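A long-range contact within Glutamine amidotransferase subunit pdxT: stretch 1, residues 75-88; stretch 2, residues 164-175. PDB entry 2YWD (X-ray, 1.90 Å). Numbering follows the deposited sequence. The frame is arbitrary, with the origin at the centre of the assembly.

Stretch 1 (75-88) LALFGTCAGAIWLA
Stretch 2, residues 164-175: GKVLASSFHPEL

Parallel strands brought together from distant parts of a sequence must share a backbone ladder and give each sheet face its own packing, as this amidotransferase subunit illustrates. Strands 76-80 and 166-169 run parallel, 8° apart, their axes approaching to 4.6 Å. Leu77 pairs with Val166, Phe78 with Leu167, Gly79 with Ala168 and Thr80 with Ser169, at CA-CA distances of 4.6 to 4.9 Å. Five hydrogen bonds zigzag between them: Leu77 N to Lys165 O (2.9 Å), Leu167 N to Leu77 O (2.7 Å), Gly79 N to Leu167 O (2.9 Å), Ser169 N to Gly79 O (2.9 Å) and Cys81 N to Ser169 O (2.9 Å). Extended phi/psi values, such as -135/111 at Phe78 and -121/141 at Leu167, alternate the side chains between faces.

On the face of Phe78, Leu167, Thr80 and Ser169, the Phe78 ring (chi1 t, chi2 14°) receives Leu167 CD2 over one face, 3.8 Å from its centroid; Leu167 is t, p. Farther along the ring, Phe78 CZ meets Pro173 CG at 3.9 Å. Thr80 and Ser169, both chi1 p, pack Thr80 CG2 against Ser169 OG at 3.5 Å, while Ser169 OG donates to Phe171 O (2.9 Å), bracing the following turn.

Gly79 and Ala168 make a shallow place on the face they share with Leu77 and Val166. Gly79 leaves room for the helix: a CB there would lie 2.3 Å from Gly83 O. After Cys81, the N-cap with phi/psi 61/-109, helix 82-87 folds back over strand 166-169 at -130°, the axes 7.2 Å apart. Its bumps are Ala84, with CB 4.0 Å from Ala168 CB, and Leu87 (m, t), whose CD1 lies 3.9 Å from Val166 CG1 and 4.0 Å from Ala168 CB. Beyond the strands, Cys81 CB rests 3.4 Å from His172 CE1, and His172 ND1 donates to Glu174 OE2 (2.7 Å), steadying the imidazole. Altogether 718 Å² is buried.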

# COMPACT_ATOMS: atom_id res chain seq x y z
N LEU A 75 6.36 4.77 -12.24
CA LEU A 75 5.15 4.61 -11.44
C LEU A 75 5.45 4.33 -9.97
O LEU A 75 6.12 3.36 -9.64
CB LEU A 75 4.29 3.47 -11.99
CG LEU A 75 2.94 3.25 -11.30
CD1 LEU A 75 2.07 4.49 -11.47
CD2 LEU A 75 2.25 2.02 -11.88
N ALA A 76 4.93 5.20 -9.09
CA ALA A 76 5.12 5.04 -7.65
C ALA A 76 3.93 4.26 -7.12
O ALA A 76 2.81 4.42 -7.61
CB ALA A 76 5.20 6.40 -6.98
N LEU A 77 4.17 3.44 -6.10
CA LEU A 77 3.13 2.61 -5.50
C LEU A 77 3.02 2.82 -4.00
O LEU A 77 4.02 2.98 -3.30
CB LEU A 77 3.43 1.13 -5.75
CG LEU A 77 3.61 0.66 -7.19
CD1 LEU A 77 3.99 -0.81 -7.19
CD2 LEU A 77 2.31 0.89 -7.96
N PHE A 78 1.78 2.79 -3.50
CA PHE A 78 1.51 2.93 -2.08
C PHE A 78 0.47 1.85 -1.78
O PHE A 78 -0.66 1.92 -2.25
CB PHE A 78 0.93 4.31 -1.76
CG PHE A 78 0.68 4.56 -0.28
CD1 PHE A 78 1.21 3.71 0.69
CD2 PHE A 78 -0.08 5.65 0.14
CE1 PHE A 78 1.00 3.96 2.05
CE2 PHE A 78 -0.30 5.91 1.49
CZ PHE A 78 0.25 5.06 2.45
N GLY A 79 0.88 0.83 -1.02
CA GLY A 79 -0.03 -0.24 -0.67
C GLY A 79 -0.38 -0.17 0.80
O GLY A 79 0.50 -0.03 1.64
N THR A 80 -1.67 -0.27 1.10
CA THR A 80 -2.14 -0.21 2.48
C THR A 80 -2.89 -1.49 2.81
O THR A 80 -3.85 -1.85 2.12
CB THR A 80 -3.10 0.99 2.69
OG1 THR A 80 -4.24 0.86 1.83
CG2 THR A 80 -2.39 2.29 2.37
N CYS A 81 -2.45 -2.18 3.86
CA CYS A 81 -3.10 -3.43 4.29
C CYS A 81 -2.99 -4.44 3.14
O CYS A 81 -1.91 -4.94 2.86
CB CYS A 81 -4.57 -3.14 4.65
SG CYS A 81 -5.55 -4.58 5.21
N ALA A 82 -4.11 -4.73 2.48
CA ALA A 82 -4.10 -5.67 1.36
C ALA A 82 -3.06 -5.24 0.33
O ALA A 82 -2.38 -6.07 -0.27
CB ALA A 82 -5.48 -5.72 0.71
N GLY A 83 -2.95 -3.93 0.13
CA GLY A 83 -1.99 -3.40 -0.81
C GLY A 83 -0.55 -3.68 -0.41
O GLY A 83 0.31 -3.90 -1.27
N ALA A 84 -0.27 -3.67 0.90
CA ALA A 84 1.08 -3.95 1.40
C ALA A 84 1.39 -5.43 1.16
O ALA A 84 2.51 -5.79 0.81
CB ALA A 84 1.17 -3.62 2.89
N ILE A 85 0.39 -6.27 1.37
CA ILE A 85 0.55 -7.71 1.17
C ILE A 85 0.83 -7.98 -0.32
O ILE A 85 1.71 -8.76 -0.66
CB ILE A 85 -0.73 -8.46 1.60
CG1 ILE A 85 -0.91 -8.33 3.12
CG2 ILE A 85 -0.64 -9.92 1.19
CD1 ILE A 85 -2.30 -8.72 3.60
N TRP A 86 0.07 -7.31 -1.19
CA TRP A 86 0.22 -7.47 -2.64
C TRP A 86 1.63 -7.10 -3.10
O TRP A 86 2.16 -7.71 -4.03
CB TRP A 86 -0.80 -6.57 -3.36
CG TRP A 86 -0.87 -6.79 -4.83
CD1 TRP A 86 -1.32 -7.90 -5.48
CD2 TRP A 86 -0.49 -5.85 -5.85
NE1 TRP A 86 -1.26 -7.71 -6.84
CE2 TRP A 86 -0.75 -6.47 -7.10
CE3 TRP A 86 0.04 -4.55 -5.84
CZ2 TRP A 86 -0.50 -5.83 -8.32
CZ3 TRP A 86 0.30 -3.92 -7.05
CH2 TRP A 86 0.03 -4.56 -8.28
N LEU A 87 2.22 -6.10 -2.46
CA LEU A 87 3.56 -5.64 -2.82
C LEU A 87 4.69 -6.57 -2.36
O LEU A 87 5.74 -6.63 -2.99
CB LEU A 87 3.81 -4.24 -2.25
CG LEU A 87 2.97 -3.07 -2.78
CD1 LEU A 87 3.15 -1.85 -1.88
CD2 LEU A 87 3.39 -2.76 -4.20
N ALA A 88 4.46 -7.29 -1.27
CA ALA A 88 5.47 -8.17 -0.68
C ALA A 88 5.98 -9.30 -1.57
O ALA A 88 5.21 -10.01 -2.21
CB ALA A 88 4.94 -8.76 0.62
N GLY A 164 12.52 2.83 -2.38
CA GLY A 164 12.49 3.64 -3.58
C GLY A 164 11.15 4.34 -3.70
O GLY A 164 10.75 5.08 -2.80
N LYS A 165 10.44 4.09 -4.80
CA LYS A 165 9.14 4.72 -5.00
C LYS A 165 7.98 3.80 -4.61
O LYS A 165 6.85 4.00 -5.04
CB LYS A 165 9.00 5.16 -6.46
CG LYS A 165 9.81 6.41 -6.77
CD LYS A 165 9.65 6.85 -8.21
CE LYS A 165 10.24 8.23 -8.44
NZ LYS A 165 11.67 8.31 -8.03
N VAL A 166 8.28 2.81 -3.78
CA VAL A 166 7.28 1.86 -3.29
C VAL A 166 7.11 2.09 -1.79
O VAL A 166 8.07 2.00 -1.03
CB VAL A 166 7.72 0.40 -3.51
CG1 VAL A 166 6.68 -0.56 -2.93
CG2 VAL A 166 7.90 0.13 -4.99
N LEU A 167 5.88 2.40 -1.39
CA LEU A 167 5.56 2.67 0.00
C LEU A 167 4.51 1.67 0.46
O LEU A 167 3.60 1.33 -0.30
CB LEU A 167 5.01 4.09 0.12
CG LEU A 167 4.71 4.64 1.52
CD1 LEU A 167 6.01 4.78 2.30
CD2 LEU A 167 4.03 6.00 1.39
N ALA A 168 4.63 1.18 1.70
CA ALA A 168 3.67 0.21 2.21
C ALA A 168 3.40 0.39 3.70
O ALA A 168 4.31 0.64 4.48
CB ALA A 168 4.17 -1.20 1.94
N SER A 169 2.13 0.25 4.08
CA SER A 169 1.74 0.37 5.48
C SER A 169 0.82 -0.78 5.89
O SER A 169 0.07 -1.30 5.07
CB SER A 169 1.01 1.70 5.73
OG SER A 169 -0.21 1.76 5.02
N SER A 170 0.89 -1.18 7.16
CA SER A 170 0.02 -2.25 7.63
C SER A 170 -1.25 -1.62 8.20
O SER A 170 -2.21 -2.33 8.53
CB SER A 170 0.73 -3.10 8.68
OG SER A 170 1.31 -2.29 9.69
N PHE A 171 -1.24 -0.29 8.31
CA PHE A 171 -2.39 0.46 8.83
C PHE A 171 -3.11 1.23 7.72
O PHE A 171 -2.62 1.31 6.59
CB PHE A 171 -1.94 1.42 9.94
CG PHE A 171 -0.89 2.40 9.52
CD1 PHE A 171 -1.24 3.64 9.00
CD2 PHE A 171 0.46 2.08 9.65
CE1 PHE A 171 -0.26 4.55 8.61
CE2 PHE A 171 1.45 2.99 9.27
CZ PHE A 171 1.09 4.22 8.75
N HIS A 172 -4.26 1.81 8.05
CA HIS A 172 -5.09 2.53 7.08
C HIS A 172 -5.09 4.05 7.23
O HIS A 172 -5.92 4.61 7.95
CB HIS A 172 -6.53 2.04 7.20
CG HIS A 172 -6.71 0.59 6.90
ND1 HIS A 172 -6.99 0.12 5.63
CD2 HIS A 172 -6.66 -0.50 7.70
CE1 HIS A 172 -7.11 -1.20 5.67
NE2 HIS A 172 -6.91 -1.60 6.92
N PRO A 173 -4.18 4.74 6.53
CA PRO A 173 -4.17 6.20 6.65
C PRO A 173 -5.45 6.81 6.09
O PRO A 173 -5.86 7.90 6.51
CB PRO A 173 -2.94 6.61 5.85
CG PRO A 173 -2.86 5.54 4.79
CD PRO A 173 -3.14 4.28 5.59
N GLU A 174 -6.08 6.10 5.16
CA GLU A 174 -7.31 6.57 4.54
C GLU A 174 -8.51 6.48 5.48
O GLU A 174 -9.60 6.95 5.16
CB GLU A 174 -7.61 5.79 3.25
CG GLU A 174 -8.20 4.39 3.47
CD GLU A 174 -7.18 3.35 3.88
OE1 GLU A 174 -6.02 3.71 4.18
OE2 GLU A 174 -7.55 2.15 3.91
N LEU A 175 -8.31 5.85 6.64
CA LEU A 175 -9.39 5.74 7.61
C LEU A 175 -9.32 6.85 8.64
O LEU A 175 -9.94 6.78 9.71
CB LEU A 175 -9.38 4.36 8.29
CG LEU A 175 -9.83 3.23 7.35
CD1 LEU A 175 -9.93 1.93 8.13
CD2 LEU A 175 -11.19 3.59 6.74